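Local coordinates for sulfate adenylyltransferase (Allochromatium vinosum, PDB 4DNX), which catalyses the transfer of an adenylyl group from ATP to sulfate, giving adenosine 5'-phosphosulfate and diphosphate, at residues 10-15 with 179-184; 50-55 with 277-282; 195-200 with 287-292; 226-231 with 260-265. All blocks are in the same frame, centred on the assembly; numbering follows the deposited sequence. Where two conformers were deposited one is given.

Contact 1: 10-15 with 179-184; sequences LRPRFV and TAVEIR
Leu10 drops one methyl, CD1, onto the first turn of helix 180-190, where it meets backbone as well as side chains: Leu10 CD1 lies 3.8 Å from Val181 CA and 4.2 Å from Ala180 CB. Two other side chains come up beside this methyl. On Val181 the branch CG2 stands anti to the carbonyl carbon and approaches Leu10 CD1 to 3.9 Å. The aliphatic part of Arg184 crosses Leu10 obliquely, with Arg184 CD 3.8 Å from Leu10 CD1. The arginine chain bends at chi3 (-89°), and its NE and NH1 bond to the carbonyl oxygens of Asn286 and Ile2, so that the polar end is tied down elsewhere while the methylenes serve the leucine. Pro12 touches with its ring atom CG, crossing Val181 at about a right angle, Pro12 CG 3.8 Å from Val181 CG2. The segments meet by van der Waals packing, mostly apolar, near the surface; the helix start is secured separately, by Thr179 as N-cap, its OG1 accepting from Glu182 N at 2.9 Å. A loop of the PUA-like region, leading into helix 18-28, thus rests on the start of helix 180-190 in the ATP-sulfurylase region, with helix 274-287 alongside through Asn286 and Met287.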
loop_
_atom_site.group_PDB
_atom_site.type_symbol
_atom_site.label_atom_id
_atom_site.label_comp_id
_atom_site.label_asym_id
_atom_site.label_seq_id
_atom_site.Cartn_x
_atom_site.Cartn_y
_atom_site.Cartn_z
ATOM N N LEU A 10 0.318 1.756 -18.515
ATOM C CA LEU A 10 1.028 0.630 -17.864
ATOM C C LEU A 10 0.288 -0.684 -18.087
ATOM O O LEU A 10 -0.964 -0.727 -18.135
ATOM C CB LEU A 10 1.181 0.845 -16.363
ATOM C CG LEU A 10 2.127 1.984 -15.963
ATOM C CD1 LEU A 10 2.031 2.127 -14.419
ATOM C CD2 LEU A 10 3.612 1.752 -16.368
ATOM N N ARG A 11 1.068 -1.744 -18.224
ATOM C CA ARG A 11 0.543 -3.106 -18.458
ATOM C C ARG A 11 1.090 -4.084 -17.395
ATOM O O ARG A 11 1.841 -5.035 -17.732
ATOM C CB ARG A 11 0.871 -3.574 -19.902
ATOM C CG ARG A 11 0.335 -2.645 -20.975
ATOM C CD ARG A 11 0.207 -3.325 -22.341
ATOM N NE ARG A 11 -0.208 -2.342 -23.348
ATOM C CZ ARG A 11 0.338 -2.213 -24.559
ATOM N NH1 ARG A 11 1.348 -2.994 -24.936
ATOM N NH2 ARG A 11 -0.124 -1.284 -25.397
ATOM N N PRO A 12 0.704 -3.888 -16.122
ATOM C CA PRO A 12 1.232 -4.705 -15.027
ATOM C C PRO A 12 0.756 -6.166 -15.153
ATOM O O PRO A 12 -0.272 -6.447 -15.800
ATOM C CB PRO A 12 0.598 -4.075 -13.770
ATOM C CG PRO A 12 -0.758 -3.458 -14.284
ATOM C CD PRO A 12 -0.305 -2.903 -15.649
ATOM N N ARG A 13 1.506 -7.075 -14.526
ATOM C CA ARG A 13 1.208 -8.505 -14.634
ATOM C C ARG A 13 0.490 -9.053 -13.387
ATOM O O ARG A 13 0.098 -10.225 -13.337
ATOM C CB ARG A 13 2.504 -9.307 -14.928
ATOM C CG ARG A 13 3.241 -8.831 -16.220
ATOM C CD ARG A 13 2.335 -8.901 -17.456
ATOM N NE ARG A 13 1.964 -10.260 -17.787
ATOM C CZ ARG A 13 1.204 -10.605 -18.826
ATOM N NH1 ARG A 13 0.739 -9.659 -19.663
ATOM N NH2 ARG A 13 0.901 -11.893 -19.036
ATOM N N PHE A 14 0.261 -8.193 -12.404
ATOM C CA PHE A 14 -0.540 -8.599 -11.219
ATOM C C PHE A 14 -1.989 -8.856 -11.591
ATOM O O PHE A 14 -2.575 -8.139 -12.425
ATOM C CB PHE A 14 -0.474 -7.536 -10.092
ATOM C CG PHE A 14 -1.319 -7.870 -8.908
ATOM C CD1 PHE A 14 -0.934 -8.882 -7.999
ATOM C CD2 PHE A 14 -2.489 -7.155 -8.670
ATOM C CE1 PHE A 14 -1.760 -9.183 -6.903
ATOM C CE2 PHE A 14 -3.330 -7.435 -7.596
ATOM C CZ PHE A 14 -2.974 -8.448 -6.692
ATOM N N VAL A 15 -2.561 -9.906 -10.978
ATOM C CA VAL A 15 -3.983 -10.229 -11.264
ATOM C C VAL A 15 -4.881 -9.346 -10.362
ATOM O O VAL A 15 -5.327 -9.744 -9.263
ATOM C CB VAL A 15 -4.269 -11.708 -11.053
ATOM C CG1 VAL A 15 -5.743 -12.047 -11.477
ATOM C CG2 VAL A 15 -3.278 -12.507 -11.888
ATOM N N THR A 179 3.223 -0.132 -5.932
ATOM C CA THR A 179 3.365 -0.467 -7.336
ATOM C C THR A 179 3.628 0.795 -8.134
ATOM O O THR A 179 3.322 1.914 -7.670
ATOM C CB THR A 179 2.077 -1.129 -7.891
ATOM O OG1 THR A 179 0.964 -0.217 -7.762
ATOM C CG2 THR A 179 1.793 -2.438 -7.118
ATOM N N ALA A 180 4.166 0.630 -9.346
ATOM C CA ALA A 180 4.305 1.794 -10.268
ATOM C C ALA A 180 2.905 2.344 -10.588
ATOM O O ALA A 180 2.740 3.556 -10.778
ATOM C CB ALA A 180 4.960 1.356 -11.578
ATOM N N VAL A 181 1.912 1.454 -10.669
ATOM C CA VAL A 181 0.534 1.830 -10.950
ATOM C C VAL A 181 0.033 2.835 -9.877
ATOM O O VAL A 181 -0.526 3.903 -10.215
ATOM C CB VAL A 181 -0.385 0.572 -11.014
ATOM C CG1 VAL A 181 -1.866 0.974 -11.051
ATOM C CG2 VAL A 181 0.031 -0.342 -12.221
ATOM N N GLU A 182 0.275 2.512 -8.612
ATOM C CA GLU A 182 -0.271 3.363 -7.528
ATOM C C GLU A 182 0.540 4.659 -7.391
ATOM O O GLU A 182 -0.065 5.711 -7.082
ATOM C CB GLU A 182 -0.281 2.599 -6.208
ATOM C CG GLU A 182 -0.927 3.369 -4.998
ATOM C CD GLU A 182 -2.368 3.913 -5.233
ATOM O OE1 GLU A 182 -3.102 3.461 -6.151
ATOM O OE2 GLU A 182 -2.793 4.792 -4.430
ATOM N N ILE A 183 1.849 4.593 -7.622
ATOM C CA ILE A 183 2.664 5.854 -7.584
ATOM C C ILE A 183 2.157 6.805 -8.681
ATOM O O ILE A 183 1.927 8.022 -8.412
ATOM C CB ILE A 183 4.131 5.536 -7.734
ATOM C CG1 ILE A 183 4.618 4.861 -6.450
ATOM C CG2 ILE A 183 4.926 6.776 -7.997
ATOM C CD1 ILE A 183 6.094 4.340 -6.496
ATOM N N ARG A 184 1.928 6.277 -9.911
ATOM C CA ARG A 184 1.362 7.107 -11.006
ATOM C C ARG A 184 -0.007 7.729 -10.622
ATOM O O ARG A 184 -0.239 8.926 -10.871
ATOM C CB ARG A 184 1.288 6.239 -12.323
ATOM C CG ARG A 184 0.898 6.890 -13.656
ATOM C CD ARG A 184 1.249 5.852 -14.777
ATOM N NE ARG A 184 2.645 5.972 -15.283
ATOM C CZ ARG A 184 2.995 6.819 -16.253
ATOM N NH1 ARG A 184 2.083 7.663 -16.799
ATOM N NH2 ARG A 184 4.256 6.907 -16.652
#

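Contact 2: 50-55 with 277-282; sequences GYFSPL and AVLHAY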
loop_
_atom_site.group_PDB
_atom_site.type_symbol
_atom_site.label_atom_id
_atom_site.label_comp_id
_atom_site.label_asym_id
_atom_site.label_seq_id
_atom_site.Cartn_x
_atom_site.Cartn_y
_atom_site.Cartn_z
ATOM N N GLY A 50 4.142 -3.387 -12.383
ATOM C CA GLY A 50 4.121 -2.427 -13.513
ATOM C C GLY A 50 5.441 -1.680 -13.752
ATOM O O GLY A 50 5.562 -0.886 -14.705
ATOM N N TYR A 51 6.443 -1.917 -12.913
ATOM C CA TYR A 51 7.727 -1.252 -13.100
ATOM C C TYR A 51 8.420 -1.656 -14.424
ATOM O O TYR A 51 9.153 -0.851 -15.022
ATOM C CB TYR A 51 8.642 -1.561 -11.929
ATOM C CG TYR A 51 8.259 -0.817 -10.653
ATOM C CD1 TYR A 51 8.434 0.576 -10.563
ATOM C CD2 TYR A 51 7.744 -1.508 -9.539
ATOM C CE1 TYR A 51 8.086 1.270 -9.392
ATOM C CE2 TYR A 51 7.397 -0.870 -8.360
ATOM C CZ TYR A 51 7.581 0.547 -8.289
ATOM O OH TYR A 51 7.266 1.190 -7.123
ATOM N N PHE A 52 8.224 -2.910 -14.870
ATOM C CA PHE A 52 8.865 -3.381 -16.102
ATOM C C PHE A 52 7.871 -3.450 -17.262
ATOM O O PHE A 52 8.052 -4.169 -18.253
ATOM C CB PHE A 52 9.550 -4.741 -15.871
ATOM C CG PHE A 52 10.770 -4.694 -14.970
ATOM C CD1 PHE A 52 11.365 -3.489 -14.531
ATOM C CD2 PHE A 52 11.300 -5.886 -14.529
ATOM C CE1 PHE A 52 12.502 -3.507 -13.714
ATOM C CE2 PHE A 52 12.454 -5.923 -13.681
ATOM C CZ PHE A 52 13.031 -4.763 -13.270
ATOM N N SER A 53 6.833 -2.616 -17.178
ATOM C CA SER A 53 5.899 -2.530 -18.289
ATOM C C SER A 53 6.520 -2.022 -19.605
ATOM O O SER A 53 7.475 -1.216 -19.536
ATOM C CB SER A 53 4.779 -1.511 -17.920
ATOM O OG SER A 53 3.850 -1.324 -19.004
ATOM N N PRO A 54 6.338 -2.816 -20.653
ATOM C CA PRO A 54 5.059 -3.437 -20.991
ATOM C C PRO A 54 5.401 -4.929 -21.157
ATOM O O PRO A 54 4.651 -5.671 -21.829
ATOM C CB PRO A 54 4.682 -2.819 -22.346
ATOM C CG PRO A 54 5.984 -2.604 -23.003
ATOM C CD PRO A 54 6.911 -2.166 -21.868
ATOM N N LEU A 55 6.519 -5.385 -20.586
ATOM C CA LEU A 55 6.925 -6.783 -20.814
ATOM C C LEU A 55 5.977 -7.778 -20.142
ATOM O O LEU A 55 5.397 -7.509 -19.080
ATOM C CB LEU A 55 8.365 -7.016 -20.320
ATOM C CG LEU A 55 9.485 -6.616 -21.302
ATOM C CD1 LEU A 55 9.416 -5.178 -21.701
ATOM C CD2 LEU A 55 10.835 -6.871 -20.641
ATOM N N ALA A 277 21.812 1.850 -13.940
ATOM C CA ALA A 277 21.268 3.212 -13.939
ATOM C C ALA A 277 20.224 3.364 -15.057
ATOM O O ALA A 277 19.205 4.044 -14.867
ATOM C CB ALA A 277 22.401 4.270 -14.075
ATOM N N VAL A 278 20.455 2.730 -16.215
ATOM C CA VAL A 278 19.459 2.778 -17.285
ATOM C C VAL A 278 18.163 2.044 -16.874
ATOM O O VAL A 278 17.031 2.519 -17.173
ATOM C CB VAL A 278 20.021 2.204 -18.614
ATOM C CG1 VAL A 278 18.962 2.286 -19.706
ATOM C CG2 VAL A 278 21.292 3.021 -18.999
ATOM N N LEU A 279 18.323 0.886 -16.242
ATOM C CA LEU A 279 17.155 0.168 -15.716
ATOM C C LEU A 279 16.366 1.031 -14.715
ATOM O O LEU A 279 15.119 1.108 -14.783
ATOM C CB LEU A 279 17.607 -1.135 -15.053
ATOM C CG LEU A 279 16.444 -1.985 -14.561
ATOM C CD1 LEU A 279 15.560 -2.437 -15.758
ATOM C CD2 LEU A 279 17.007 -3.209 -13.779
ATOM N N HIS A 280 17.098 1.684 -13.791
ATOM C CA HIS A 280 16.504 2.638 -12.823
ATOM C C HIS A 280 15.710 3.736 -13.500
ATOM O O HIS A 280 14.593 3.997 -13.078
ATOM C CB HIS A 280 17.588 3.277 -11.976
ATOM C CG HIS A 280 18.191 2.365 -10.959
ATOM N ND1 HIS A 280 19.312 2.732 -10.228
ATOM C CD2 HIS A 280 17.854 1.119 -10.550
ATOM C CE1 HIS A 280 19.625 1.743 -9.400
ATOM N NE2 HIS A 280 18.753 0.756 -9.570
ATOM N N ALA A 281 16.270 4.348 -14.548
ATOM C CA ALA A 281 15.556 5.390 -15.302
ATOM C C ALA A 281 14.288 4.825 -15.949
ATOM O O ALA A 281 13.198 5.440 -15.907
ATOM C CB ALA A 281 16.487 6.067 -16.331
ATOM N N TYR A 282 14.410 3.617 -16.486
ATOM C CA TYR A 282 13.277 2.974 -17.146
ATOM C C TYR A 282 12.085 2.814 -16.191
ATOM O O TYR A 282 10.956 3.272 -16.512
ATOM C CB TYR A 282 13.746 1.617 -17.632
ATOM C CG TYR A 282 12.712 0.856 -18.459
ATOM C CD1 TYR A 282 11.630 0.224 -17.838
ATOM C CD2 TYR A 282 12.858 0.764 -19.826
ATOM C CE1 TYR A 282 10.658 -0.461 -18.627
ATOM C CE2 TYR A 282 11.938 0.084 -20.630
ATOM C CZ TYR A 282 10.834 -0.523 -20.010
ATOM O OH TYR A 282 9.918 -1.172 -20.810
#
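Tyr282 reaches from helix 274-287 across the backbone of the 50-55 turn and presents the edge of its ring to two carbonyls, with Tyr51 O in the ring plane, 3.9 Å from Tyr282 CD1. The receiving segment combines two motifs: Gly50, at positive phi, closes the preceding helix 38-48 in a Schellman motif, and a type I beta turn follows from Gly50 to Ser53. Tyr282 CG is anti to its backbone N (chi1 -175°), and the phenol hydroxyl at the far end of the ring donates to Ser53 O. Asn286 ND2, one turn further along the helix, also bonds to Ser53 O and to Tyr51 O, so two helix side chains satisfy these buried carbonyls. Beside the polar grip, Phe52 crosses Leu279 at about a right angle, its CE1 3.8 Å from Leu279 CD1. Phe79 meets both Phe52 and Tyr282 edge-to-face and continues the aromatic packing. The contact joins the PUA-like region to the ATP-sulfurylase region in the interior. Pro54 crosses the tyrosine at about a right angle, with its CD 3.3 Å from Tyr282 OH. Tyr282 OH lies 2.8 Å from Ser53 O, at a C=O...O angle of 131° and 34° out of the carbonyl plane.

Contact 3: 195-200 with 287-292; sequences IVAFQT and MGATHF
Ala197 packs its single methyl into the dense part of this contact: Ala197 CB is 3.8 Å from Met287 CE and equally far from Ala289 CB. Met287 gets there with a chain extended beyond CG, its terminal methyl reaching back from the end of helix 274-287 toward the strand. Phe292, on the same face of the sheet as Ala197, turns a ring edge to the backbone, with Phe292 CD1 3.6 Å from Ala197 O. These residues belong to neighbouring parallel strands, 195-200 and 291-294, in the five-stranded sheet of the Rossmann-like fold; Val196 pairs with His291 and Ala197 with Phe292. Ala197 N bonds to His291 O at 2.8 Å. Val196 and His291 occupy the other face, where helix 206-219 covers them both.

Toward partly exposed Thr290 the apolar packing is sparser, and polar atoms take over. Gly288, at positive phi, ends the helix in a Schellman motif, and the chain then turns through Ala289 and Thr290 into its strand. Thr290 OG1 sits between its backbone N and carbonyl carbon (chi1 58°), where it accepts from Ile195 N at 2.8 Å in a nearly straight bond (166°). The same oxygen is hydrogen-bonded to His291 ND1. Ile195 O in turn receives two donors, Thr290 N at 2.9 Å in the carbonyl plane and His291 N at 3.1 Å tilted from it. Backbone and side-chain bonds thus converge on Thr290 and Ile195, where the two segments come together, and the link from Thr290 OG1 probably helps fix the rotation of the His291 imidazole.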
loop_
_atom_site.group_PDB
_atom_site.type_symbol
_atom_site.label_atom_id
_atom_site.label_comp_id
_atom_site.label_asym_id
_atom_site.label_seq_id
_atom_site.Cartn_x
_atom_site.Cartn_y
_atom_site.Cartn_z
ATOM N N ILE A 195 8.250 15.890 -11.606
ATOM C CA ILE A 195 8.467 15.064 -10.403
ATOM C C ILE A 195 9.888 14.502 -10.436
ATOM O O ILE A 195 10.258 13.828 -11.416
ATOM C CB ILE A 195 7.456 13.842 -10.369
ATOM C CG1 ILE A 195 5.991 14.343 -10.476
ATOM C CG2 ILE A 195 7.670 13.006 -9.113
ATOM C CD1 ILE A 195 5.481 14.431 -11.908
ATOM N N VAL A 196 10.692 14.792 -9.397
ATOM C CA VAL A 196 12.058 14.222 -9.288
ATOM C C VAL A 196 11.995 12.904 -8.523
ATOM O O VAL A 196 11.264 12.812 -7.541
ATOM C CB VAL A 196 12.942 15.205 -8.489
ATOM C CG1 VAL A 196 14.322 14.573 -8.141
ATOM C CG2 VAL A 196 13.102 16.534 -9.252
ATOM N N ALA A 197 12.729 11.864 -8.947
ATOM C CA ALA A 197 12.783 10.621 -8.156
ATOM C C ALA A 197 14.186 10.502 -7.552
ATOM O O ALA A 197 15.203 10.860 -8.236
ATOM C CB ALA A 197 12.508 9.397 -9.092
ATOM N N PHE A 198 14.249 10.024 -6.311
ATOM C CA PHE A 198 15.510 9.829 -5.591
ATOM C C PHE A 198 15.473 8.472 -4.914
ATOM O O PHE A 198 14.581 8.235 -4.121
ATOM C CB PHE A 198 15.707 10.940 -4.512
ATOM C CG PHE A 198 16.972 10.764 -3.678
ATOM C CD1 PHE A 198 18.223 11.006 -4.253
ATOM C CD2 PHE A 198 16.895 10.336 -2.339
ATOM C CE1 PHE A 198 19.408 10.840 -3.476
ATOM C CE2 PHE A 198 18.101 10.183 -1.560
ATOM C CZ PHE A 198 19.289 10.434 -2.146
ATOM N N GLN A 199 16.482 7.625 -5.178
ATOM C CA GLN A 199 16.567 6.296 -4.550
ATOM C C GLN A 199 17.399 6.358 -3.262
ATOM O O GLN A 199 18.469 6.976 -3.240
ATOM C CB GLN A 199 17.249 5.300 -5.527
ATOM C CG GLN A 199 17.449 3.911 -4.928
ATOM C CD GLN A 199 17.847 2.863 -5.963
ATOM O OE1 GLN A 199 17.354 2.868 -7.092
ATOM N NE2 GLN A 199 18.763 1.963 -5.578
ATOM N N THR A 200 16.957 5.674 -2.213
ATOM C CA THR A 200 17.829 5.508 -1.036
ATOM C C THR A 200 17.488 4.223 -0.319
ATOM O O THR A 200 16.410 3.705 -0.513
ATOM C CB THR A 200 17.703 6.693 -0.040
ATOM O OG1 THR A 200 18.755 6.574 0.943
ATOM C CG2 THR A 200 16.336 6.715 0.622
ATOM N N MET A 287 6.748 4.703 -13.303
ATOM C CA MET A 287 6.041 5.149 -12.108
ATOM C C MET A 287 5.580 6.631 -12.209
ATOM O O MET A 287 4.728 7.035 -11.415
ATOM C CB MET A 287 6.860 4.835 -10.853
ATOM C CG MET A 287 7.779 5.947 -10.485
ATOM S SD MET A 287 8.850 5.393 -9.120
ATOM C CE MET A 287 9.653 6.984 -8.756
ATOM N N GLY A 288 6.039 7.392 -13.240
ATOM C CA GLY A 288 5.525 8.738 -13.475
ATOM C C GLY A 288 6.502 9.878 -13.182
ATOM O O GLY A 288 6.126 11.059 -13.282
ATOM N N ALA A 289 7.736 9.534 -12.810
ATOM C CA ALA A 289 8.744 10.578 -12.566
ATOM C C ALA A 289 9.208 11.165 -13.890
ATOM O O ALA A 289 9.331 10.433 -14.898
ATOM C CB ALA A 289 9.934 10.028 -11.783
ATOM N N THR A 290 9.476 12.474 -13.885
ATOM C CA THR A 290 9.959 13.167 -15.063
ATOM C C THR A 290 11.479 13.363 -15.044
ATOM O O THR A 290 12.081 13.646 -16.101
ATOM C CB THR A 290 9.249 14.548 -15.263
ATOM O OG1 THR A 290 9.457 15.364 -14.112
ATOM C CG2 THR A 290 7.755 14.415 -15.492
ATOM N N HIS A 291 12.077 13.274 -13.852
ATOM C CA HIS A 291 13.505 13.506 -13.628
ATOM C C HIS A 291 14.019 12.465 -12.634
ATOM O O HIS A 291 13.299 12.084 -11.719
ATOM C CB HIS A 291 13.712 14.923 -13.085
ATOM C CG HIS A 291 13.373 15.979 -14.083
ATOM N ND1 HIS A 291 12.076 16.407 -14.312
ATOM C CD2 HIS A 291 14.151 16.663 -14.953
ATOM C CE1 HIS A 291 12.072 17.309 -15.273
ATOM N NE2 HIS A 291 13.318 17.485 -15.679
ATOM N N PHE A 292 15.259 12.035 -12.784
ATOM C CA PHE A 292 15.845 11.039 -11.921
ATOM C C PHE A 292 17.247 11.480 -11.545
ATOM O O PHE A 292 18.029 11.844 -12.425
ATOM C CB PHE A 292 15.923 9.680 -12.660
ATOM C CG PHE A 292 16.631 8.600 -11.876
ATOM C CD1 PHE A 292 16.342 8.377 -10.542
ATOM C CD2 PHE A 292 17.543 7.761 -12.519
ATOM C CE1 PHE A 292 16.996 7.345 -9.802
ATOM C CE2 PHE A 292 18.191 6.755 -11.818
ATOM C CZ PHE A 292 17.920 6.537 -10.467
#

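Contact 4: 226-231 with 260-265; sequences IHMLLG and VMVTGY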
loop_
_atom_site.group_PDB
_atom_site.type_symbol
_atom_site.label_atom_id
_atom_site.label_comp_id
_atom_site.label_asym_id
_atom_site.label_seq_id
_atom_site.Cartn_x
_atom_site.Cartn_y
_atom_site.Cartn_z
ATOM N N ILE A 226 10.574 9.738 -2.980
ATOM C CA ILE A 226 11.750 9.097 -2.313
ATOM C C ILE A 226 11.392 7.627 -2.473
ATOM O O ILE A 226 10.379 7.165 -1.933
ATOM C CB ILE A 226 11.835 9.504 -0.850
ATOM C CG1 ILE A 226 12.123 11.032 -0.742
ATOM C CG2 ILE A 226 12.974 8.697 -0.194
ATOM C CD1 ILE A 226 12.190 11.626 0.673
ATOM N N HIS A 227 12.168 6.925 -3.277
ATOM C CA HIS A 227 11.805 5.561 -3.725
ATOM C C HIS A 227 12.798 4.641 -3.011
ATOM O O HIS A 227 13.943 4.500 -3.444
ATOM C CB HIS A 227 11.926 5.523 -5.251
ATOM C CG HIS A 227 11.092 4.448 -5.904
ATOM N ND1 HIS A 227 11.505 3.790 -7.043
ATOM C CD2 HIS A 227 9.908 3.901 -5.563
ATOM C CE1 HIS A 227 10.586 2.906 -7.408
ATOM N NE2 HIS A 227 9.605 2.942 -6.518
ATOM N N MET A 228 12.351 4.041 -1.918
ATOM C CA MET A 228 13.269 3.293 -1.035
ATOM C C MET A 228 13.425 1.856 -1.512
ATOM O O MET A 228 12.438 1.209 -1.935
ATOM C CB MET A 228 12.762 3.306 0.415
ATOM C CG MET A 228 12.808 4.761 1.146
ATOM S SD MET A 228 12.134 4.678 2.807
ATOM C CE MET A 228 10.446 4.077 2.532
ATOM N N LEU A 229 14.659 1.365 -1.492
ATOM C CA LEU A 229 14.885 -0.003 -1.931
ATOM C C LEU A 229 14.588 -0.871 -0.707
ATOM O O LEU A 229 15.300 -0.803 0.302
ATOM C CB LEU A 229 16.326 -0.176 -2.451
ATOM C CG LEU A 229 16.726 -1.638 -2.741
ATOM C CD1 LEU A 229 15.654 -2.402 -3.575
ATOM C CD2 LEU A 229 18.053 -1.573 -3.457
ATOM N N LEU A 230 13.518 -1.671 -0.782
ATOM C CA LEU A 230 13.118 -2.566 0.287
ATOM C C LEU A 230 13.797 -3.927 0.107
ATOM O O LEU A 230 13.930 -4.412 -1.014
ATOM C CB LEU A 230 11.593 -2.792 0.229
ATOM C CG LEU A 230 10.857 -1.451 0.271
ATOM C CD1 LEU A 230 9.368 -1.708 -0.014
ATOM C CD2 LEU A 230 11.024 -0.733 1.588
ATOM N N GLY A 231 14.189 -4.555 1.206
ATOM C CA GLY A 231 14.763 -5.879 1.064
ATOM C C GLY A 231 15.221 -6.354 2.404
ATOM O O GLY A 231 14.984 -5.686 3.410
ATOM N N VAL A 260 6.464 15.910 -0.991
ATOM C CA VAL A 260 7.216 14.640 -0.832
ATOM C C VAL A 260 6.271 13.438 -0.838
ATOM O O VAL A 260 5.202 13.522 -0.224
ATOM C CB VAL A 260 8.019 14.617 0.486
ATOM C CG1 VAL A 260 8.794 13.268 0.639
ATOM C CG2 VAL A 260 8.966 15.810 0.558
ATOM N N MET A 261 6.653 12.362 -1.561
ATOM C CA MET A 261 6.007 11.072 -1.469
ATOM C C MET A 261 7.040 10.045 -1.035
ATOM O O MET A 261 8.020 9.869 -1.727
ATOM C CB MET A 261 5.495 10.657 -2.848
ATOM C CG MET A 261 4.150 11.148 -3.183
ATOM S SD MET A 261 3.772 10.718 -4.911
ATOM C CE MET A 261 3.937 8.935 -4.844
ATOM N N VAL A 262 6.808 9.390 0.105
ATOM C CA VAL A 262 7.723 8.345 0.629
ATOM C C VAL A 262 7.184 6.960 0.246
ATOM O O VAL A 262 6.028 6.592 0.585
ATOM C CB VAL A 262 7.916 8.468 2.148
ATOM C CG1 VAL A 262 8.868 7.382 2.684
ATOM C CG2 VAL A 262 8.518 9.863 2.501
ATOM N N THR A 263 8.006 6.213 -0.485
ATOM C CA THR A 263 7.503 4.983 -1.138
ATOM C C THR A 263 8.642 4.009 -1.193
ATOM O O THR A 263 9.794 4.346 -0.874
ATOM C CB THR A 263 7.102 5.225 -2.615
ATOM O OG1 THR A 263 8.270 5.501 -3.396
ATOM C CG2 THR A 263 6.060 6.369 -2.752
ATOM N N GLY A 264 8.337 2.814 -1.665
ATOM C CA GLY A 264 9.374 1.779 -1.789
ATOM C C GLY A 264 9.051 0.718 -2.817
ATOM O O GLY A 264 7.880 0.549 -3.240
ATOM N N TYR A 265 10.086 -0.027 -3.213
ATOM C CA TYR A 265 9.882 -1.083 -4.181
ATOM C C TYR A 265 10.809 -2.238 -3.829
ATOM O O TYR A 265 11.714 -2.091 -3.021
ATOM C CB TYR A 265 10.179 -0.567 -5.603
ATOM C CG TYR A 265 11.645 -0.288 -5.863
ATOM C CD1 TYR A 265 12.279 0.803 -5.288
ATOM C CD2 TYR A 265 12.418 -1.206 -6.602
ATOM C CE1 TYR A 265 13.602 1.034 -5.508
ATOM C CE2 TYR A 265 13.779 -0.986 -6.818
ATOM C CZ TYR A 265 14.350 0.126 -6.243
ATOM O OH TYR A 265 15.677 0.375 -6.481
#
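Strands 226-230 and 260-265 run parallel with a 32° angle between the axes of the two segments, joined by a ladder of backbone bonds from Ile226 N to Met261 O through Leu230 N to Tyr265 O. His227 and Tyr265 share one face and form an offset stack, centroids 4.5 Å apart and planes inclined by 24°. Tyr265 CD1 sits 3.4 Å above the centre of the imidazole. Thr263 OG1 approaches the same imidazole in plane at its edge, 3.2 Å from His227 CD2, and donates to Ile226 O from above the carbonyl plane. That oxygen thus holds two donors, since Thr263 N also binds Ile226 O at 2.9 Å, nearly along the C=O axis. His227 has further bonds at both nitrogens, ND1 to Arg284 and NE2 to Tyr51, which would fix the ring's rotation.

The two strands and helix 240-254 make up a beta-alpha-beta unit of the Rossmann-like nucleotidyltransferase sheet, strand 260-266 lying at its margin within the chain. On the face toward that helix, Met228 bends at chi3 (-59°) and sets its CE 3.7 Å from Val262 CG1, while Ile226 CD1 meets Val260 CG1. Gly264 pairs with Met228, and Leu230 CD1 packs 3.7 Å from Gly264 C. Back on the histidine face, Leu229 CD1 approaches Tyr265 CZ to 3.9 Å.

How the contacts relate
From the N terminus, contact 1 closes the first long loop, bringing 10-15 onto the start of helix 180-190. Contact 2 opens inside that loop and closes beyond it, at helix 274-287, so the two cross; together they dock the PUA-like region against the ATP-sulfurylase region, meeting where Ser53 OG takes the backbone N of Arg11. Contact 3 begins after contact 1 has closed and crosses contact 2, ending at and just beyond the C-terminal end of the same helix. Contact 4 is nested within the loops of both contacts 2 and 3. Contacts 3 and 4 share the parallel sheet, and Tyr51 links contact 2 to it through His227. Contacts 1 and 4 also reach the second subunit.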